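Local atomic coordinates of acetyl-CoA hydrolase/transferase family protein (Porphyromonas gingivalis, PDB entry 2NVV), a protein that probably acts as an acetyl-CoA hydrolase or acetate CoA-transferase that handles acetyl-CoA, and carries bound zinc. Residues Ile231-Glu242 against Val421-Arg432; Ala263-Asn273 against Gln287-Arg298. All coordinates share one frame; numbering follows the deposited sequence.

How the contacts relate
After the seven-stranded parallel sheet, the chain enters helix 226-245, which supplies one side of contact 1, then strand 255-257 and helix 261-272, which begins in the predicted CoA-binding loop. Strand 279-282 follows, and helix 288-295 then returns to helix 261-272, so contact 2 closes a short loop. Only much later does the hairpin 421-430 come back to helix 226-245 and close contact 1, a long loop in which contact 2 is nested. The centres lie about 17 Å apart, and the two contacts meet where helices 226-245 and 261-272 pack, with Val235 CG1 3.7 Å from Val266 CG1. Together they line up hairpin, helix 226-245, helix 261-272 and helix 288-295.

Contact 1 of 2, residues Ile231-Glu242 against Val421-Arg432; sequences IGDNVAAFLVSE and VIISEWGVADLR
Asn234 reaches from the helix to the hairpin turn, its ND2 giving a hydrogen bond to Ser424 O (2.8 Å) that lies in both the amide plane and the carbonyl plane. A weak second bond runs from the same nitrogen to Glu425 O, so one amide grips both carbonyls at the turn. Ile231 lays its CG1 alongside the peptide joining these two residues, while the CB of Asn234 rests on CG2 of Ile423 at 3.5 Å. Phe238 and Ile423 carry much of the apolar contact. With CG anti to the backbone N (chi1 166°), the Phe238 ring lies over side chains of both strands: Phe238 CZ meets Val421 CG2 at 3.8 Å, Val421 CG1 lies over one ring face, and Val428 CG2 approaches Phe238 CD1 obliquely at 4.1 Å. Ile423 CD1 packs against Val235 CG2.

A charge network borders the ring, Asp430 OD2 lying in plane at its edge and Glu242 CG over a face. Arg432 NH1 makes a salt bridge to Glu242 OE1 (3.1 Å) from above the carboxylate, 65° out of its plane. Arg432 in turn grips Asp430 side-on, Arg432 NE to the syn lone pair of Asp430 OD1 (2.9 Å) and Arg432 NH1 to Asp430 OD2 (2.6 Å). OD1 also accepts from the Arg432 backbone N, an Asx turn. The arginine probably offsets the carboxylates' mutual repulsion; Arg247 binds the other Glu242 oxygen, and Phe116 of the second subunit makes a cation-pi contact with Arg432.

The side chain of Ile231 lies about 4 Å from that of Val262, predicted to bind CoA. Helix 226-245 packs on one face of the five-stranded mixed sheet; residues 231-242 run at 142° to strand 421-424, which lies between strands 389-392 and 427-430. Helix 436-446 covers the other face, and helix 261-272 flanks helix 226-245.

Contact 2 of 2, residues Ala263-Asn273 against Gln287-Arg298; sequences ANAVLGALGDN and QDAVIALMKKGR
Gly271 O lies over one face of the Arg298 guanidinium, offset toward its rim and 3.2 Å from Arg298 NE. The angles are too poor for a hydrogen bond, but the C-terminal end of helix 261-272 would probably favour the positive charge. Bends at chi2 and chi3 fold Arg298 so that its CG and CD press against Gly271 CA, and NH1 has a weak hydrogen bond to Ile276 O.

The middle is largely apolar. Leu267 is the central side chain: its CD1 touches Ala289 CB at 3.5 Å and Val290 CG2 at 3.8 Å, and meets the Gln287 amide from the opposite direction. Leu293 reaches back, CD1 toward the carbonyl and CB of Leu267 and CD2 against Gly271 CA. At the other end, Asn264 slides past Gln287, their amide planes 72° apart.

Ala263 fits a Rossmann-type glycine-rich strand-turn-helix at the predicted CoA-binding loop, and the Gln287 side chain lies about 9 Å from that of Glu284, the predicted active-site residue. Residues 263-272 run nearly parallel to helix 288-295 (13°). Strand 279-282 lies against both through Met281 and Phe279, while helix 226-245 packs against Val266 and Ala269.

Contact 1 of 2, residues Ile231-Glu242 against Val421-Arg432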
loop_
_atom_site.group_PDB
_atom_site.type_symbol
_atom_site.label_atom_id
_atom_site.label_comp_id
_atom_site.label_asym_id
_atom_site.label_seq_id
_atom_site.Cartn_x
_atom_site.Cartn_y
_atom_site.Cartn_z
ATOM N N ILE A 231 -15.848 7.067 20.713
ATOM C CA ILE A 231 -15.117 6.898 19.473
ATOM C C ILE A 231 -15.981 7.234 18.263
ATOM O O ILE A 231 -15.578 8.017 17.404
ATOM C CB ILE A 231 -14.583 5.445 19.338
ATOM C CG1 ILE A 231 -13.447 5.219 20.338
ATOM C CG2 ILE A 231 -14.121 5.183 17.894
ATOM C CD1 ILE A 231 -12.927 3.817 20.393
ATOM N N GLY A 232 -17.169 6.648 18.197
ATOM C CA GLY A 232 -18.059 6.907 17.077
ATOM C C GLY A 232 -18.410 8.376 16.879
ATOM O O GLY A 232 -18.528 8.851 15.750
ATOM N N ASP A 233 -18.586 9.101 17.978
ATOM C CA ASP A 233 -18.933 10.507 17.909
ATOM C C ASP A 233 -17.751 11.285 17.389
ATOM O O ASP A 233 -17.905 12.189 16.559
ATOM C CB ASP A 233 -19.306 11.039 19.296
ATOM C CG ASP A 233 -19.912 12.439 19.240
ATOM O OD1 ASP A 233 -21.101 12.555 18.878
ATOM O OD2 ASP A 233 -19.198 13.419 19.534
ATOM N N ASN A 234 -16.565 10.946 17.877
ATOM C CA ASN A 234 -15.369 11.646 17.442
ATOM C C ASN A 234 -15.165 11.528 15.945
ATOM O O ASN A 234 -14.796 12.504 15.293
ATOM C CB ASN A 234 -14.145 11.127 18.179
ATOM C CG ASN A 234 -14.197 11.437 19.655
ATOM O OD1 ASN A 234 -14.890 12.352 20.070
ATOM N ND2 ASN A 234 -13.451 10.682 20.453
ATOM N N VAL A 235 -15.413 10.337 15.405
ATOM C CA VAL A 235 -15.270 10.102 13.977
ATOM C C VAL A 235 -16.214 10.994 13.193
ATOM O O VAL A 235 -15.797 11.703 12.288
ATOM C CB VAL A 235 -15.572 8.639 13.614
ATOM C CG1 VAL A 235 -15.434 8.444 12.108
ATOM C CG2 VAL A 235 -14.629 7.711 14.360
ATOM N N ALA A 236 -17.490 10.956 13.554
ATOM C CA ALA A 236 -18.511 11.763 12.885
ATOM C C ALA A 236 -18.265 13.273 13.001
ATOM O O ALA A 236 -18.406 14.006 12.017
ATOM C CB ALA A 236 -19.873 11.420 13.440
ATOM N N ALA A 237 -17.903 13.740 14.195
ATOM C CA ALA A 237 -17.639 15.164 14.387
ATOM C C ALA A 237 -16.391 15.630 13.622
ATOM O O ALA A 237 -16.325 16.760 13.138
ATOM C CB ALA A 237 -17.481 15.463 15.864
ATOM N N PHE A 238 -15.394 14.764 13.527
ATOM C CA PHE A 238 -14.169 15.092 12.821
ATOM C C PHE A 238 -14.494 15.305 11.347
ATOM O O PHE A 238 -14.095 16.299 10.735
ATOM C CB PHE A 238 -13.168 13.945 12.974
ATOM C CG PHE A 238 -11.999 14.018 12.023
ATOM C CD1 PHE A 238 -11.070 15.044 12.118
ATOM C CD2 PHE A 238 -11.832 13.052 11.034
ATOM C CE1 PHE A 238 -9.993 15.113 11.249
ATOM C CE2 PHE A 238 -10.757 13.115 10.156
ATOM C CZ PHE A 238 -9.831 14.151 10.267
ATOM N N LEU A 239 -15.240 14.365 10.788
ATOM C CA LEU A 239 -15.623 14.430 9.393
ATOM C C LEU A 239 -16.406 15.696 9.035
ATOM O O LEU A 239 -16.069 16.357 8.047
ATOM C CB LEU A 239 -16.396 13.161 9.014
ATOM C CG LEU A 239 -15.583 12.058 8.303
ATOM C CD1 LEU A 239 -14.120 12.122 8.664
ATOM C CD2 LEU A 239 -16.165 10.698 8.637
ATOM N N VAL A 240 -17.427 16.059 9.815
ATOM C CA VAL A 240 -18.170 17.277 9.479
ATOM C C VAL A 240 -17.205 18.462 9.595
ATOM O O VAL A 240 -17.253 19.412 8.821
ATOM C CB VAL A 240 -19.392 17.537 10.426
ATOM C CG1 VAL A 240 -20.160 16.258 10.659
ATOM C CG2 VAL A 240 -18.943 18.130 11.735
ATOM N N SER A 241 -16.306 18.372 10.561
ATOM C CA SER A 241 -15.348 19.425 10.808
ATOM C C SER A 241 -14.394 19.608 9.647
ATOM O O SER A 241 -13.960 20.729 9.347
ATOM C CB SER A 241 -14.584 19.101 12.080
ATOM O OG SER A 241 -13.495 19.977 12.233
ATOM N N GLU A 242 -14.067 18.498 8.989
ATOM C CA GLU A 242 -13.165 18.506 7.844
ATOM C C GLU A 242 -13.832 19.110 6.633
ATOM O O GLU A 242 -13.187 19.814 5.856
ATOM C CB GLU A 242 -12.710 17.081 7.522
ATOM C CG GLU A 242 -11.687 16.534 8.499
ATOM C CD GLU A 242 -10.463 17.421 8.591
ATOM O OE1 GLU A 242 -9.684 17.473 7.610
ATOM O OE2 GLU A 242 -10.290 18.079 9.639
ATOM N N VAL A 421 -5.118 9.479 10.019
ATOM C CA VAL A 421 -5.792 9.909 11.237
ATOM C C VAL A 421 -6.058 8.754 12.194
ATOM O O VAL A 421 -6.387 7.648 11.763
ATOM C CB VAL A 421 -7.141 10.555 10.908
ATOM C CG1 VAL A 421 -7.784 11.090 12.164
ATOM C CG2 VAL A 421 -6.948 11.653 9.872
ATOM N N ILE A 422 -5.910 9.019 13.492
ATOM C CA ILE A 422 -6.165 8.012 14.521
ATOM C C ILE A 422 -7.165 8.605 15.520
ATOM O O ILE A 422 -7.066 9.774 15.903
ATOM C CB ILE A 422 -4.873 7.614 15.258
ATOM C CG1 ILE A 422 -3.857 7.053 14.267
ATOM C CG2 ILE A 422 -5.177 6.564 16.299
ATOM C CD1 ILE A 422 -2.541 6.645 14.904
ATOM N N ILE A 423 -8.129 7.797 15.945
ATOM C CA ILE A 423 -9.143 8.271 16.868
ATOM C C ILE A 423 -9.523 7.288 17.983
ATOM O O ILE A 423 -9.846 6.128 17.725
ATOM C CB ILE A 423 -10.430 8.622 16.090
ATOM C CG1 ILE A 423 -10.143 9.735 15.094
ATOM C CG2 ILE A 423 -11.538 9.026 17.053
ATOM C CD1 ILE A 423 -11.274 10.002 14.126
ATOM N N SER A 424 -9.480 7.749 19.226
ATOM C CA SER A 424 -9.893 6.911 20.351
ATOM C C SER A 424 -11.005 7.675 21.076
ATOM O O SER A 424 -11.512 8.670 20.563
ATOM C CB SER A 424 -8.719 6.622 21.298
ATOM O OG SER A 424 -8.306 7.777 21.996
ATOM N N GLU A 425 -11.399 7.216 22.252
ATOM C CA GLU A 425 -12.452 7.899 22.988
ATOM C C GLU A 425 -11.993 9.259 23.515
ATOM O O GLU A 425 -12.815 10.132 23.809
ATOM C CB GLU A 425 -12.930 7.042 24.159
ATOM C CG GLU A 425 -11.917 6.851 25.302
ATOM C CD GLU A 425 -10.891 5.747 25.064
ATOM O OE1 GLU A 425 -10.231 5.350 26.040
ATOM O OE2 GLU A 425 -10.725 5.275 23.923
ATOM N N TRP A 426 -10.679 9.436 23.606
ATOM C CA TRP A 426 -10.080 10.657 24.112
ATOM C C TRP A 426 -9.977 11.819 23.131
ATOM O O TRP A 426 -9.859 12.964 23.548
ATOM C CB TRP A 426 -8.695 10.342 24.663
ATOM C CG TRP A 426 -8.738 9.442 25.844
ATOM C CD1 TRP A 426 -8.137 8.228 25.972
ATOM C CD2 TRP A 426 -9.413 9.691 27.080
ATOM N NE1 TRP A 426 -8.398 7.700 27.218
ATOM C CE2 TRP A 426 -9.179 8.582 27.915
ATOM C CE3 TRP A 426 -10.193 10.749 27.565
ATOM C CZ2 TRP A 426 -9.695 8.499 29.205
ATOM C CZ3 TRP A 426 -10.705 10.665 28.845
ATOM C CH2 TRP A 426 -10.454 9.548 29.652
ATOM N N GLY A 427 -10.014 11.533 21.834
ATOM C CA GLY A 427 -9.908 12.601 20.855
ATOM C C GLY A 427 -9.345 12.090 19.553
ATOM O O GLY A 427 -9.164 10.888 19.398
ATOM N N VAL A 428 -9.062 12.996 18.622
ATOM C CA VAL A 428 -8.533 12.592 17.326
ATOM C C VAL A 428 -7.145 13.172 17.052
ATOM O O VAL A 428 -6.848 14.311 17.421
ATOM C CB VAL A 428 -9.487 13.018 16.179
ATOM C CG1 VAL A 428 -10.928 12.896 16.632
ATOM C CG2 VAL A 428 -9.184 14.418 15.730
ATOM N N ALA A 429 -6.301 12.379 16.401
ATOM C CA ALA A 429 -4.949 12.813 16.067
ATOM C C ALA A 429 -4.767 12.838 14.562
ATOM O O ALA A 429 -4.607 11.802 13.936
ATOM C CB ALA A 429 -3.917 11.879 16.704
ATOM N N ASP A 430 -4.812 14.030 13.984
ATOM C CA ASP A 430 -4.629 14.184 12.551
ATOM C C ASP A 430 -3.124 14.161 12.326
ATOM O O ASP A 430 -2.405 15.070 12.744
ATOM C CB ASP A 430 -5.206 15.513 12.077
ATOM C CG ASP A 430 -5.446 15.539 10.589
ATOM O OD1 ASP A 430 -4.650 14.921 9.850
ATOM O OD2 ASP A 430 -6.421 16.187 10.157
ATOM N N LEU A 431 -2.658 13.116 11.659
ATOM C CA LEU A 431 -1.238 12.923 11.419
ATOM C C LEU A 431 -0.666 13.603 10.183
ATOM O O LEU A 431 0.553 13.666 10.016
ATOM C CB LEU A 431 -0.955 11.420 11.348
ATOM C CG LEU A 431 -0.835 10.603 12.644
ATOM C CD1 LEU A 431 -1.713 11.163 13.731
ATOM C CD2 LEU A 431 -1.164 9.160 12.352
ATOM N N ARG A 432 -1.537 14.120 9.326
ATOM C CA ARG A 432 -1.087 14.761 8.089
ATOM C C ARG A 432 -0.199 15.981 8.269
ATOM O O ARG A 432 -0.457 16.843 9.098
ATOM C CB ARG A 432 -2.295 15.120 7.215
ATOM C CG ARG A 432 -2.984 13.905 6.602
ATOM C CD ARG A 432 -4.323 14.269 6.012
ATOM N NE ARG A 432 -5.237 14.756 7.040
ATOM C CZ ARG A 432 -6.488 15.142 6.811
ATOM N NH1 ARG A 432 -7.230 15.567 7.814
ATOM N NH2 ARG A 432 -6.996 15.101 5.586
#

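Contact 2 of 2, residues Ala263-Asn273 against Gln287-Arg298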
loop_
_atom_site.group_PDB
_atom_site.type_symbol
_atom_site.label_atom_id
_atom_site.label_comp_id
_atom_site.label_asym_id
_atom_site.label_seq_id
_atom_site.Cartn_x
_atom_site.Cartn_y
_atom_site.Cartn_z
ATOM N N ALA A 263 -17.458 0.237 14.642
ATOM C CA ALA A 263 -18.049 0.495 13.333
ATOM C C ALA A 263 -19.523 0.847 13.482
ATOM O O ALA A 263 -19.998 1.813 12.886
ATOM C CB ALA A 263 -17.905 -0.732 12.447
ATOM N N ASN A 264 -20.245 0.054 14.272
ATOM C CA ASN A 264 -21.668 0.287 14.504
ATOM C C ASN A 264 -21.896 1.646 15.140
ATOM O O ASN A 264 -22.850 2.344 14.804
ATOM C CB ASN A 264 -22.239 -0.789 15.420
ATOM C CG ASN A 264 -22.331 -2.127 14.751
ATOM O OD1 ASN A 264 -22.465 -3.154 15.413
ATOM N ND2 ASN A 264 -22.268 -2.131 13.431
ATOM N N ALA A 265 -21.015 2.011 16.058
ATOM C CA ALA A 265 -21.115 3.292 16.740
ATOM C C ALA A 265 -20.831 4.423 15.755
ATOM O O ALA A 265 -21.518 5.452 15.761
ATOM C CB ALA A 265 -20.128 3.343 17.908
ATOM N N VAL A 266 -19.822 4.227 14.907
ATOM C CA VAL A 266 -19.456 5.224 13.914
ATOM C C VAL A 266 -20.638 5.460 12.980
ATOM O O VAL A 266 -21.058 6.604 12.778
ATOM C CB VAL A 266 -18.208 4.779 13.111
ATOM C CG1 VAL A 266 -17.940 5.741 11.973
ATOM C CG2 VAL A 266 -17.007 4.745 14.026
ATOM N N LEU A 267 -21.188 4.380 12.433
ATOM C CA LEU A 267 -22.338 4.484 11.540
ATOM C C LEU A 267 -23.508 5.189 12.214
ATOM O O LEU A 267 -24.164 6.032 11.611
ATOM C CB LEU A 267 -22.767 3.091 11.071
ATOM C CG LEU A 267 -21.797 2.422 10.088
ATOM C CD1 LEU A 267 -22.134 0.953 9.937
ATOM C CD2 LEU A 267 -21.860 3.134 8.756
ATOM N N GLY A 268 -23.766 4.838 13.471
ATOM C CA GLY A 268 -24.852 5.465 14.204
ATOM C C GLY A 268 -24.606 6.951 14.376
ATOM O O GLY A 268 -25.499 7.766 14.158
ATOM N N ALA A 269 -23.381 7.306 14.756
ATOM C CA ALA A 269 -23.024 8.704 14.959
ATOM C C ALA A 269 -23.238 9.515 13.684
ATOM O O ALA A 269 -23.811 10.596 13.716
ATOM C CB ALA A 269 -21.592 8.802 15.413
ATOM N N LEU A 270 -22.776 8.984 12.559
ATOM C CA LEU A 270 -22.935 9.641 11.268
ATOM C C LEU A 270 -24.416 9.899 10.996
ATOM O O LEU A 270 -24.802 10.995 10.600
ATOM C CB LEU A 270 -22.351 8.761 10.156
ATOM C CG LEU A 270 -20.835 8.526 10.151
ATOM C CD1 LEU A 270 -20.514 7.375 9.205
ATOM C CD2 LEU A 270 -20.088 9.798 9.730
ATOM N N GLY A 271 -25.239 8.876 11.206
ATOM C CA GLY A 271 -26.662 9.012 10.989
ATOM C C GLY A 271 -27.300 10.059 11.888
ATOM O O GLY A 271 -28.242 10.747 11.481
ATOM N N ASP A 272 -26.796 10.201 13.110
ATOM C CA ASP A 272 -27.364 11.172 14.036
ATOM C C ASP A 272 -26.782 12.585 13.943
ATOM O O ASP A 272 -27.290 13.517 14.570
ATOM C CB ASP A 272 -27.250 10.652 15.468
ATOM C CG ASP A 272 -28.436 9.769 15.869
ATOM O OD1 ASP A 272 -28.456 9.299 17.028
ATOM O OD2 ASP A 272 -29.353 9.545 15.037
ATOM N N ASN A 273 -25.718 12.758 13.169
ATOM C CA ASN A 273 -25.136 14.079 13.016
ATOM C C ASN A 273 -25.722 14.671 11.736
ATOM O O ASN A 273 -25.363 14.267 10.631
ATOM C CB ASN A 273 -23.617 13.986 12.916
ATOM C CG ASN A 273 -22.946 15.322 13.104
ATOM O OD1 ASN A 273 -23.247 16.281 12.399
ATOM N ND2 ASN A 273 -22.030 15.395 14.062
ATOM N N GLN A 287 -23.412 -4.357 6.960
ATOM C CA GLN A 287 -23.980 -4.915 8.177
ATOM C C GLN A 287 -25.349 -4.337 8.516
ATOM O O GLN A 287 -25.869 -3.471 7.808
ATOM C CB GLN A 287 -23.025 -4.691 9.351
ATOM C CG GLN A 287 -22.815 -3.225 9.702
ATOM C CD GLN A 287 -21.601 -2.615 9.021
ATOM O OE1 GLN A 287 -20.517 -2.549 9.608
ATOM N NE2 GLN A 287 -21.772 -2.172 7.783
ATOM N N ASP A 288 -25.933 -4.828 9.609
ATOM C CA ASP A 288 -27.241 -4.366 10.059
ATOM C C ASP A 288 -27.265 -2.856 10.215
ATOM O O ASP A 288 -28.195 -2.198 9.762
ATOM C CB ASP A 288 -27.606 -5.005 11.397
ATOM C CG ASP A 288 -27.913 -6.478 11.279
ATOM O OD1 ASP A 288 -28.177 -7.113 12.313
ATOM O OD2 ASP A 288 -27.906 -7.010 10.160
ATOM N N ALA A 289 -26.236 -2.313 10.856
ATOM C CA ALA A 289 -26.150 -0.872 11.088
ATOM C C ALA A 289 -26.357 -0.046 9.822
ATOM O O ALA A 289 -26.972 1.017 9.869
ATOM C CB ALA A 289 -24.818 -0.520 11.729
ATOM N N VAL A 290 -25.848 -0.537 8.694
ATOM C CA VAL A 290 -25.992 0.164 7.412
ATOM C C VAL A 290 -27.438 0.094 6.940
ATOM O O VAL A 290 -28.018 1.086 6.501
ATOM C CB VAL A 290 -25.063 -0.456 6.326
ATOM C CG1 VAL A 290 -25.413 0.086 4.953
ATOM C CG2 VAL A 290 -23.611 -0.152 6.655
ATOM N N ILE A 291 -28.019 -1.094 7.044
ATOM C CA ILE A 291 -29.407 -1.303 6.644
ATOM C C ILE A 291 -30.334 -0.367 7.430
ATOM O O ILE A 291 -31.242 0.245 6.863
ATOM C CB ILE A 291 -29.816 -2.760 6.895
ATOM C CG1 ILE A 291 -28.846 -3.688 6.162
ATOM C CG2 ILE A 291 -31.243 -2.987 6.451
ATOM C CD1 ILE A 291 -28.850 -3.505 4.661
ATOM N N ALA A 292 -30.090 -0.259 8.734
ATOM C CA ALA A 292 -30.896 0.585 9.604
ATOM C C ALA A 292 -30.906 2.033 9.126
ATOM O O ALA A 292 -31.962 2.661 9.070
ATOM C CB ALA A 292 -30.366 0.505 11.043
ATOM N N LEU A 293 -29.725 2.558 8.792
ATOM C CA LEU A 293 -29.585 3.924 8.303
ATOM C C LEU A 293 -30.203 4.077 6.925
ATOM O O LEU A 293 -30.664 5.159 6.548
ATOM C CB LEU A 293 -28.108 4.313 8.245
ATOM C CG LEU A 293 -27.468 4.476 9.622
ATOM C CD1 LEU A 293 -25.984 4.788 9.480
ATOM C CD2 LEU A 293 -28.197 5.590 10.383
HETATM N N MSE A 294 -30.208 2.979 6.178
HETATM C CA MSE A 294 -30.768 2.946 4.837
HETATM C C MSE A 294 -32.288 3.131 4.899
HETATM O O MSE A 294 -32.869 3.882 4.109
HETATM C CB MSE A 294 -30.421 1.610 4.185
HETATM C CG MSE A 294 -30.492 1.615 2.689
HETATM SE SE MSE A 294 -29.702 0.014 1.977
HETATM C CE MSE A 294 -31.198 -0.568 0.894
ATOM N N LYS A 295 -32.927 2.442 5.846
ATOM C CA LYS A 295 -34.379 2.535 6.011
ATOM C C LYS A 295 -34.807 3.942 6.450
ATOM O O LYS A 295 -35.957 4.334 6.273
ATOM C CB LYS A 295 -34.859 1.508 7.029
ATOM C CG LYS A 295 -34.340 0.111 6.778
ATOM C CD LYS A 295 -35.456 -0.913 6.857
ATOM C CE LYS A 295 -36.131 -0.918 8.206
ATOM N NZ LYS A 295 -37.376 -1.721 8.131
ATOM N N LYS A 296 -33.874 4.696 7.020
ATOM C CA LYS A 296 -34.168 6.056 7.454
ATOM C C LYS A 296 -33.697 7.075 6.414
ATOM O O LYS A 296 -33.657 8.283 6.679
ATOM C CB LYS A 296 -33.490 6.337 8.799
ATOM C CG LYS A 296 -33.869 5.355 9.901
ATOM C CD LYS A 296 -33.432 5.854 11.264
ATOM C CE LYS A 296 -31.918 6.058 11.336
ATOM N NZ LYS A 296 -31.502 6.710 12.623
ATOM N N GLY A 297 -33.333 6.578 5.233
ATOM C CA GLY A 297 -32.876 7.455 4.168
ATOM C C GLY A 297 -31.532 8.091 4.489
ATOM O O GLY A 297 -31.038 8.955 3.757
ATOM N N ARG A 298 -30.932 7.650 5.588
ATOM C CA ARG A 298 -29.647 8.160 6.034
ATOM C C ARG A 298 -28.528 7.706 5.090
ATOM O O ARG A 298 -27.596 8.456 4.809
ATOM C CB ARG A 298 -29.396 7.670 7.456
ATOM C CG ARG A 298 -28.035 7.990 8.010
ATOM C CD ARG A 298 -27.635 9.442 7.759
ATOM N NE ARG A 298 -28.569 10.445 8.295
ATOM C CZ ARG A 298 -28.298 11.742 8.305
ATOM N NH1 ARG A 298 -27.142 12.171 7.820
ATOM N NH2 ARG A 298 -29.181 12.607 8.790
#